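Local coordinates for protein acetylxylan esterase A (PDB 5X6S) that hydrolyses acetyl side groups from the backbone of acetylated xylans, acting as a secreted serine esterase of carbohydrate esterase family 1, at residues I37-G42 and G73-D77; V17-I21 and M98-T102; P31-I37 and G61-P67. All blocks are in the same frame, centred on the assembly; numbering follows the deposited sequence.

Interaction 1: I37-G42 and G73-D77; sequences IHYCTG and GGCWD
Segment 37-42 leaves its strand at Ile37 and folds into a type II beta turn from Tyr39 to Gly42, closed by Gly42 N to Tyr39 O (3.1 Å); Thr41 takes the positive phi, 71°. Segment 73-77 is irregular. The CA atoms of Cys40 and Cys75 lie 4.0 Å apart and those of Thr41 and Gly74 4.4 Å, and Thr41 N donates to Gly73 O at 2.8 Å. At Gly74 (phi/psi 71/9) a CB would clash with Thr41 N. Cys40 and Cys75, both chi1 m, form a disulfide (SG-SG 2.0 Å, chi3 114°). His38 (chi1 72°, chi2 77°) turns ND1 back to Tyr39 O (2.8 Å), while its NE2 accepts a hydrogen bond from Ser69 N. The Trp76 indole (chi1 m, chi2 98°) meets the His38 ring obliquely; Ile37 CG2 lies over one face of the indole, 3.2 Å from Trp76 NE1; Trp76 NE1 makes a weak hydrogen bond to His38 O (3.0 Å, 127°). The Tyr39 side chain lies about 4 Å from that of Ser119, and its OH bonds Asp50. In alpha/beta-hydrolases this loop commonly helps form the oxyanion hole. The disulfide and the Thr41-Gly73 backbone bond thus join two loops beside Ser119, the probable nucleophile.

Interaction 2: V17-I21 and M98-T102; sequences VGMYI and MVTWT
Strand residues 18-21 pack against helical residues 98-102 with their axes 10.6 Å apart at closest approach and their N-to-C directions 40° apart (signed crossing angle -40°). Of the CA atoms, Met19 and Met98 come within 6.8 Å, Ile21 and Thr102 within 8.8 Å. Side chains fill the gap, and no hydrogen bond crosses it. Val17, Met19 and Ile21 direct their CA-to-CB bonds toward the helix, whereas Tyr20 points away; from the helix Met98 and, one turn on, Trp101 and Thr102 (i, i+3, i+4) point back.

Met19 is fully extended (chi1 175°, chi2 180°, chi3 173°), so that it reaches across to the helix: its SD lies 3.5 Å from Met98 CG, and its CE 3.7 Å from Trp101 CE3 and 3.2 Å from Thr102 OG1. Its SD also makes an oblique Met-aromatic contact, 5.3 Å from the centroid of the Trp101 six-membered ring. Met98 (m, t, t) extends the opposite way, its CE touching Val17 CG1 (3.5 Å) and Gly18 O (3.3 Å). Trp101 (chi1 t, chi2 86°) offers its edge to Ile21 (chi1 p, chi2 t), whose CD1 is 4.3 Å from Trp101 CZ3. Thr102 in rotamer m returns OG1 to Met98 O (2.8 Å), satisfying its hydroxyl within the helix.

This is helix-on-sheet packing of the alpha/beta-hydrolase fold. Helix 91-106 lies across one face of the sheet, touching Val7 of strand 3-7 through Trp101 as well as Pro67 and Ile65 of strand 63-68 through Met98 and Thr102, while strand 18-23 is hydrogen-bonded between those two strands.

Interaction 3: P31-I37 and G61-P67; sequences PGIVVAI and GFIVIYP
Val34 sets CG2 over the face of the Phe62 ring, 4.0 Å from its centroid and 21° off the normal, a CH-pi contact with Phe62 in chi1 p (52°). The backbones form a parallel pair, strands 33-37 and 63-67, with axes 4.6 Å apart and 26° between directions. Ile33 pairs with Ile63, Val34 with Val64 and Val35 with Ile65. Four hydrogen bonds fix this register: Ile63 N to Gly32 O (2.9 Å), Val34 N to Ile63 O (2.9 Å), Ile65 N to Val34 O (2.8 Å) and Ala36 N to Ile65 O (2.9 Å). A water donates to Ala36 O (2.7 Å) and Pro67 O (2.6 Å). Ile33 CG2 meets Ile65 CD1 at 3.8 Å, and Val35 CG1 lies 3.8 Å from Pro67 CG.

The pair belongs to a beta-alpha-beta crossover: helix 53-60 ends before Gly61 (phi 79°) and strand 63-68 follows. Ile33, Val35, Ile63 and Ile65 face helix 91-106, Phe62, Ala36 and Tyr66 touch helix 53-60, and strand 113-118 flanks strand 33-37.

Overall arrangement
Interactions 2 and 3 are buried and apolar, their centres 9 Å apart, both reaching the same sheet: strand 18-23 neighbours strand 63-68, with a probable hydrogen bond from Tyr66 N to Tyr20 O (2.7 Å), and helix 91-106 covers both, Val99 CG2 reaching Val35 CG2 at 3.6 Å. Interaction 3 adds backbone hydrogen bonds to the apolar contacts, whereas interaction 2 relies on side chains alone. Interaction 1 is only partly buried and joins loops by a disulfide and polar bonds; it extends interaction 3 through the shared Ile37. Trp76 bridges all three, with CH2 3.5 Å from Pro67 CB and CZ3 3.6 Å from Val17 CG1, tying the loops near Ser119 to the core.

Interaction 1: I37-G42 and G73-D77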
loop_
_atom_site.group_PDB
_atom_site.type_symbol
_atom_site.label_atom_id
_atom_site.label_comp_id
_atom_site.label_asym_id
_atom_site.label_seq_id
_atom_site.Cartn_x
_atom_site.Cartn_y
_atom_site.Cartn_z
ATOM N N ILE A 37 19.416 4.257 -0.990
ATOM C CA ILE A 37 19.739 4.816 -2.294
ATOM C C ILE A 37 20.985 5.708 -2.254
ATOM O O ILE A 37 21.027 6.700 -1.491
ATOM C CB ILE A 37 18.560 5.611 -2.879
ATOM C CG1 ILE A 37 17.249 4.794 -2.798
ATOM C CG2 ILE A 37 18.897 6.087 -4.296
ATOM C CD1 ILE A 37 15.983 5.537 -3.285
ATOM N N HIS A 38 21.996 5.329 -3.046
ATOM C CA HIS A 38 23.320 5.857 -2.932
ATOM C C HIS A 38 23.456 7.296 -3.516
ATOM O O HIS A 38 22.578 7.766 -4.244
ATOM C CB HIS A 38 24.300 4.918 -3.629
ATOM C CG HIS A 38 24.209 4.930 -5.118
ATOM N ND1 HIS A 38 24.736 5.944 -5.900
ATOM C CD2 HIS A 38 23.672 4.036 -5.976
ATOM C CE1 HIS A 38 24.528 5.681 -7.173
ATOM N NE2 HIS A 38 23.881 4.521 -7.257
ATOM N N TYR A 39 24.568 7.949 -3.164
ATOM C CA TYR A 39 24.950 9.331 -3.584
ATOM C C TYR A 39 25.696 9.350 -4.935
ATOM O O TYR A 39 26.108 8.315 -5.452
ATOM C CB TYR A 39 25.802 9.964 -2.458
ATOM C CG TYR A 39 26.792 8.986 -1.861
ATOM C CD1 TYR A 39 27.908 8.553 -2.601
ATOM C CD2 TYR A 39 26.560 8.403 -0.626
ATOM C CE1 TYR A 39 28.807 7.613 -2.078
ATOM C CE2 TYR A 39 27.431 7.465 -0.086
ATOM C CZ TYR A 39 28.558 7.059 -0.824
ATOM O OH TYR A 39 29.407 6.138 -0.302
ATOM N N CYS A 40 25.881 10.524 -5.545
ATOM C CA CYS A 40 26.699 10.611 -6.785
ATOM C C CYS A 40 28.060 10.030 -6.567
ATOM O O CYS A 40 28.558 10.069 -5.449
ATOM C CB CYS A 40 26.896 12.056 -7.253
ATOM S SG CYS A 40 25.405 12.963 -7.742
ATOM N N THR A 41 28.635 9.499 -7.644
ATOM C CA THR A 41 29.927 8.777 -7.683
ATOM C C THR A 41 29.870 7.384 -7.029
ATOM O O THR A 41 30.864 6.660 -7.078
ATOM C CB THR A 41 31.134 9.571 -7.105
ATOM O OG1 THR A 41 31.056 9.617 -5.666
ATOM C CG2 THR A 41 31.177 11.008 -7.668
ATOM N N GLY A 42 28.723 7.041 -6.427
ATOM C CA GLY A 42 28.551 5.788 -5.722
ATOM C C GLY A 42 27.852 4.741 -6.572
ATOM O O GLY A 42 27.572 4.929 -7.769
ATOM N N GLY A 73 29.028 9.034 -13.710
ATOM C CA GLY A 73 29.024 10.047 -12.676
ATOM C C GLY A 73 28.238 9.567 -11.458
ATOM O O GLY A 73 28.369 10.128 -10.351
ATOM N N GLY A 74 27.422 8.530 -11.670
ATOM C CA GLY A 74 26.737 7.825 -10.593
ATOM C C GLY A 74 25.599 8.562 -9.893
ATOM O O GLY A 74 25.082 8.067 -8.885
ATOM N N CYS A 75 25.181 9.715 -10.408
ATOM C CA CYS A 75 24.040 10.404 -9.813
ATOM C C CYS A 75 22.743 9.736 -10.290
ATOM O O CYS A 75 22.743 9.022 -11.308
ATOM C CB CYS A 75 23.976 11.869 -10.196
ATOM S SG CYS A 75 25.424 12.874 -9.752
ATOM N N TRP A 76 21.644 10.035 -9.601
ATOM C CA TRP A 76 20.306 9.600 -10.015
ATOM C C TRP A 76 19.584 10.543 -10.963
ATOM O O TRP A 76 19.682 11.737 -10.834
ATOM C CB TRP A 76 19.449 9.336 -8.770
ATOM C CG TRP A 76 19.955 8.120 -8.024
ATOM C CD1 TRP A 76 20.788 8.093 -6.926
ATOM C CD2 TRP A 76 19.750 6.744 -8.413
ATOM N NE1 TRP A 76 21.084 6.763 -6.601
ATOM C CE2 TRP A 76 20.467 5.929 -7.490
ATOM C CE3 TRP A 76 19.036 6.132 -9.459
ATOM C CZ2 TRP A 76 20.446 4.539 -7.554
ATOM C CZ3 TRP A 76 19.002 4.741 -9.523
ATOM C CH2 TRP A 76 19.728 3.962 -8.574
ATOM N N ASP A 77 18.831 9.992 -11.925
ATOM C CA ASP A 77 17.870 10.797 -12.689
ATOM C C ASP A 77 16.703 11.204 -11.782
ATOM O O ASP A 77 15.834 10.379 -11.429
ATOM C CB ASP A 77 17.357 10.060 -13.940
ATOM C CG ASP A 77 16.382 10.893 -14.751
ATOM O OD1 ASP A 77 16.352 12.150 -14.555
ATOM O OD2 ASP A 77 15.616 10.282 -15.557
#

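Interaction 2: V17-I21 and M98-T102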
loop_
_atom_site.group_PDB
_atom_site.type_symbol
_atom_site.label_atom_id
_atom_site.label_comp_id
_atom_site.label_asym_id
_atom_site.label_seq_id
_atom_site.Cartn_x
_atom_site.Cartn_y
_atom_site.Cartn_z
ATOM N N VAL A 17 18.750 0.415 -14.558
ATOM C CA VAL A 17 19.198 0.559 -13.180
ATOM C C VAL A 17 19.656 -0.818 -12.642
ATOM O O VAL A 17 18.988 -1.827 -12.923
ATOM C CB VAL A 17 18.052 1.146 -12.306
ATOM C CG1 VAL A 17 18.514 1.458 -10.909
ATOM C CG2 VAL A 17 17.460 2.369 -12.976
ATOM N N GLY A 18 20.740 -0.870 -11.857
ATOM C CA GLY A 18 21.134 -2.139 -11.193
ATOM C C GLY A 18 20.354 -2.402 -9.908
ATOM O O GLY A 18 19.948 -1.457 -9.233
ATOM N N MET A 19 20.150 -3.665 -9.559
ATOM C CA MET A 19 19.493 -4.020 -8.334
ATOM C C MET A 19 20.373 -4.967 -7.533
ATOM O O MET A 19 20.764 -6.015 -8.056
ATOM C CB MET A 19 18.156 -4.699 -8.598
ATOM C CG MET A 19 17.489 -5.192 -7.357
ATOM S SD MET A 19 15.922 -5.977 -7.667
ATOM C CE MET A 19 15.506 -6.609 -6.047
ATOM N N TYR A 20 20.707 -4.588 -6.317
ATOM C CA TYR A 20 21.428 -5.464 -5.392
ATOM C C TYR A 20 20.647 -5.566 -4.120
ATOM O O TYR A 20 20.125 -4.563 -3.622
ATOM C CB TYR A 20 22.839 -4.973 -5.094
ATOM C CG TYR A 20 23.710 -4.834 -6.340
ATOM C CD1 TYR A 20 23.584 -3.749 -7.173
ATOM C CD2 TYR A 20 24.613 -5.810 -6.686
ATOM C CE1 TYR A 20 24.392 -3.579 -8.297
ATOM C CE2 TYR A 20 25.429 -5.673 -7.812
ATOM C CZ TYR A 20 25.303 -4.555 -8.614
ATOM O OH TYR A 20 26.040 -4.429 -9.753
ATOM N N ILE A 21 20.561 -6.766 -3.559
ATOM C CA ILE A 21 19.889 -6.956 -2.271
ATOM C C ILE A 21 20.742 -7.629 -1.224
ATOM O O ILE A 21 21.555 -8.521 -1.528
ATOM C CB ILE A 21 18.566 -7.734 -2.395
ATOM C CG1 ILE A 21 18.786 -9.146 -2.924
ATOM C CG2 ILE A 21 17.649 -7.023 -3.347
ATOM C CD1 ILE A 21 17.477 -9.969 -2.859
ATOM N N MET A 98 11.855 -3.127 -8.297
ATOM C CA MET A 98 12.724 -3.866 -7.385
ATOM C C MET A 98 11.970 -4.198 -6.097
ATOM O O MET A 98 12.095 -5.312 -5.535
ATOM C CB MET A 98 13.933 -3.025 -7.008
ATOM C CG MET A 98 14.847 -2.714 -8.132
ATOM S SD MET A 98 16.210 -1.637 -7.670
ATOM C CE MET A 98 16.668 -0.931 -9.225
ATOM N N VAL A 99 11.216 -3.222 -5.604
ATOM C CA VAL A 99 10.389 -3.411 -4.439
ATOM C C VAL A 99 9.394 -4.542 -4.621
ATOM O O VAL A 99 9.319 -5.472 -3.797
ATOM C CB VAL A 99 9.735 -2.079 -3.976
ATOM C CG1 VAL A 99 8.597 -2.333 -2.972
ATOM C CG2 VAL A 99 10.781 -1.194 -3.390
ATOM N N THR A 100 8.595 -4.466 -5.689
ATOM C CA THR A 100 7.514 -5.411 -5.841
ATOM C C THR A 100 8.045 -6.814 -6.088
ATOM O O THR A 100 7.447 -7.784 -5.600
ATOM C CB THR A 100 6.531 -4.981 -6.938
ATOM O OG1 THR A 100 7.213 -4.985 -8.200
ATOM C CG2 THR A 100 5.906 -3.576 -6.603
ATOM N N TRP A 101 9.173 -6.921 -6.794
ATOM C CA TRP A 101 9.838 -8.212 -7.050
ATOM C C TRP A 101 10.249 -8.842 -5.715
ATOM O O TRP A 101 10.023 -10.037 -5.496
ATOM C CB TRP A 101 11.078 -8.056 -7.927
ATOM C CG TRP A 101 11.763 -9.346 -8.275
ATOM C CD1 TRP A 101 11.470 -10.206 -9.322
ATOM C CD2 TRP A 101 12.788 -9.975 -7.524
ATOM N NE1 TRP A 101 12.288 -11.292 -9.279
ATOM C CE2 TRP A 101 13.117 -11.182 -8.194
ATOM C CE3 TRP A 101 13.480 -9.633 -6.362
ATOM C CZ2 TRP A 101 14.106 -12.039 -7.726
ATOM C CZ3 TRP A 101 14.462 -10.463 -5.918
ATOM C CH2 TRP A 101 14.754 -11.676 -6.586
ATOM N N THR A 102 10.822 -8.027 -4.832
ATOM C CA THR A 102 11.336 -8.497 -3.559
ATOM C C THR A 102 10.168 -8.912 -2.630
ATOM O O THR A 102 10.260 -9.960 -1.931
ATOM C CB THR A 102 12.193 -7.407 -2.876
ATOM O OG1 THR A 102 13.281 -7.047 -3.747
ATOM C CG2 THR A 102 12.744 -7.869 -1.514
#

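Interaction 3: P31-I37 and G61-P67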
loop_
_atom_site.group_PDB
_atom_site.type_symbol
_atom_site.label_atom_id
_atom_site.label_comp_id
_atom_site.label_asym_id
_atom_site.label_seq_id
_atom_site.Cartn_x
_atom_site.Cartn_y
_atom_site.Cartn_z
ATOM N N PRO A 31 9.501 -10.564 6.370
ATOM C CA PRO A 31 10.472 -9.462 6.511
ATOM C C PRO A 31 9.993 -8.132 5.946
ATOM O O PRO A 31 9.284 -8.117 4.951
ATOM C CB PRO A 31 11.683 -9.980 5.710
ATOM C CG PRO A 31 11.113 -10.924 4.716
ATOM C CD PRO A 31 9.909 -11.546 5.349
ATOM N N GLY A 32 10.382 -7.046 6.586
ATOM C CA GLY A 32 10.248 -5.725 6.025
ATOM C C GLY A 32 11.285 -5.485 4.937
ATOM O O GLY A 32 12.076 -6.393 4.582
ATOM N N ILE A 33 11.249 -4.305 4.349
ATOM C CA ILE A 33 12.206 -3.946 3.277
ATOM C C ILE A 33 12.679 -2.534 3.507
ATOM O O ILE A 33 11.882 -1.644 3.808
ATOM C CB ILE A 33 11.590 -4.038 1.831
ATOM C CG1 ILE A 33 11.284 -5.489 1.448
ATOM C CG2 ILE A 33 12.481 -3.357 0.819
ATOM C CD1 ILE A 33 10.395 -5.636 0.238
ATOM N N VAL A 34 13.970 -2.329 3.374
ATOM C CA VAL A 34 14.550 -0.978 3.367
ATOM C C VAL A 34 15.245 -0.769 2.040
ATOM O O VAL A 34 16.141 -1.551 1.678
ATOM C CB VAL A 34 15.588 -0.738 4.528
ATOM C CG1 VAL A 34 16.279 0.629 4.378
ATOM C CG2 VAL A 34 14.915 -0.814 5.878
ATOM N N VAL A 35 14.849 0.284 1.307
ATOM C CA VAL A 35 15.479 0.645 0.072
ATOM C C VAL A 35 16.478 1.769 0.430
ATOM O O VAL A 35 16.058 2.813 0.973
ATOM C CB VAL A 35 14.472 1.119 -1.034
ATOM C CG1 VAL A 35 15.175 1.486 -2.318
ATOM C CG2 VAL A 35 13.338 0.138 -1.298
ATOM N N ALA A 36 17.760 1.543 0.160
ATOM C CA ALA A 36 18.834 2.435 0.548
ATOM C C ALA A 36 19.544 2.942 -0.717
ATOM O O ALA A 36 20.180 2.154 -1.465
ATOM C CB ALA A 36 19.820 1.723 1.496
ATOM N N ILE A 37 19.416 4.257 -0.990
ATOM C CA ILE A 37 19.739 4.816 -2.294
ATOM C C ILE A 37 20.985 5.708 -2.254
ATOM O O ILE A 37 21.027 6.700 -1.491
ATOM C CB ILE A 37 18.560 5.611 -2.879
ATOM C CG1 ILE A 37 17.249 4.794 -2.798
ATOM C CG2 ILE A 37 18.897 6.087 -4.296
ATOM C CD1 ILE A 37 15.983 5.537 -3.285
ATOM N N GLY A 61 15.807 -8.273 10.787
ATOM C CA GLY A 61 15.389 -9.300 9.839
ATOM C C GLY A 61 14.785 -8.847 8.529
ATOM O O GLY A 61 14.208 -9.683 7.804
ATOM N N PHE A 62 14.893 -7.556 8.208
ATOM C CA PHE A 62 14.375 -7.062 6.954
ATOM C C PHE A 62 15.378 -7.269 5.816
ATOM O O PHE A 62 16.572 -7.547 6.063
ATOM C CB PHE A 62 14.011 -5.587 7.075
ATOM C CG PHE A 62 15.115 -4.684 7.621
ATOM C CD1 PHE A 62 16.186 -4.249 6.793
ATOM C CD2 PHE A 62 15.085 -4.256 8.932
ATOM C CE1 PHE A 62 17.167 -3.422 7.305
ATOM C CE2 PHE A 62 16.050 -3.389 9.441
ATOM C CZ PHE A 62 17.094 -2.993 8.632
ATOM N N ILE A 63 14.911 -7.117 4.574
ATOM C CA ILE A 63 15.773 -7.218 3.407
ATOM C C ILE A 63 16.159 -5.777 3.018
ATOM O O ILE A 63 15.325 -4.884 3.110
ATOM C CB ILE A 63 15.034 -7.911 2.228
ATOM C CG1 ILE A 63 14.788 -9.386 2.605
ATOM C CG2 ILE A 63 15.803 -7.800 0.898
ATOM C CD1 ILE A 63 13.853 -10.122 1.678
ATOM N N VAL A 64 17.386 -5.568 2.592
ATOM C CA VAL A 64 17.795 -4.250 2.038
ATOM C C VAL A 64 17.967 -4.271 0.544
ATOM O O VAL A 64 18.584 -5.205 0.013
ATOM C CB VAL A 64 19.132 -3.698 2.665
ATOM C CG1 VAL A 64 19.262 -2.170 2.380
ATOM C CG2 VAL A 64 19.229 -4.009 4.147
ATOM N N ILE A 65 17.399 -3.291 -0.156
ATOM C CA ILE A 65 17.545 -3.164 -1.610
ATOM C C ILE A 65 18.417 -1.964 -1.865
ATOM O O ILE A 65 18.156 -0.903 -1.315
ATOM C CB ILE A 65 16.206 -2.951 -2.363
ATOM C CG1 ILE A 65 15.288 -4.165 -2.189
ATOM C CG2 ILE A 65 16.488 -2.660 -3.852
ATOM C CD1 ILE A 65 13.831 -3.885 -2.650
ATOM N N TYR A 66 19.458 -2.145 -2.685
ATOM C CA TYR A 66 20.412 -1.081 -2.991
ATOM C C TYR A 66 20.361 -0.856 -4.484
ATOM O O TYR A 66 21.044 -1.576 -5.241
ATOM C CB TYR A 66 21.863 -1.478 -2.534
ATOM C CG TYR A 66 22.030 -1.809 -1.069
ATOM C CD1 TYR A 66 22.283 -0.804 -0.107
ATOM C CD2 TYR A 66 21.960 -3.129 -0.624
ATOM C CE1 TYR A 66 22.476 -1.104 1.234
ATOM C CE2 TYR A 66 22.144 -3.439 0.720
ATOM C CZ TYR A 66 22.366 -2.454 1.651
ATOM O OH TYR A 66 22.514 -2.816 2.965
ATOM N N PRO A 67 19.546 0.114 -4.956
ATOM C CA PRO A 67 19.520 0.389 -6.400
ATOM C C PRO A 67 20.856 1.000 -6.806
ATOM O O PRO A 67 21.533 1.551 -5.965
ATOM C CB PRO A 67 18.391 1.441 -6.552
ATOM C CG PRO A 67 17.538 1.270 -5.298
ATOM C CD PRO A 67 18.607 0.987 -4.233
HETATM O O HOH W 1 21.903 2.416 -3.489
#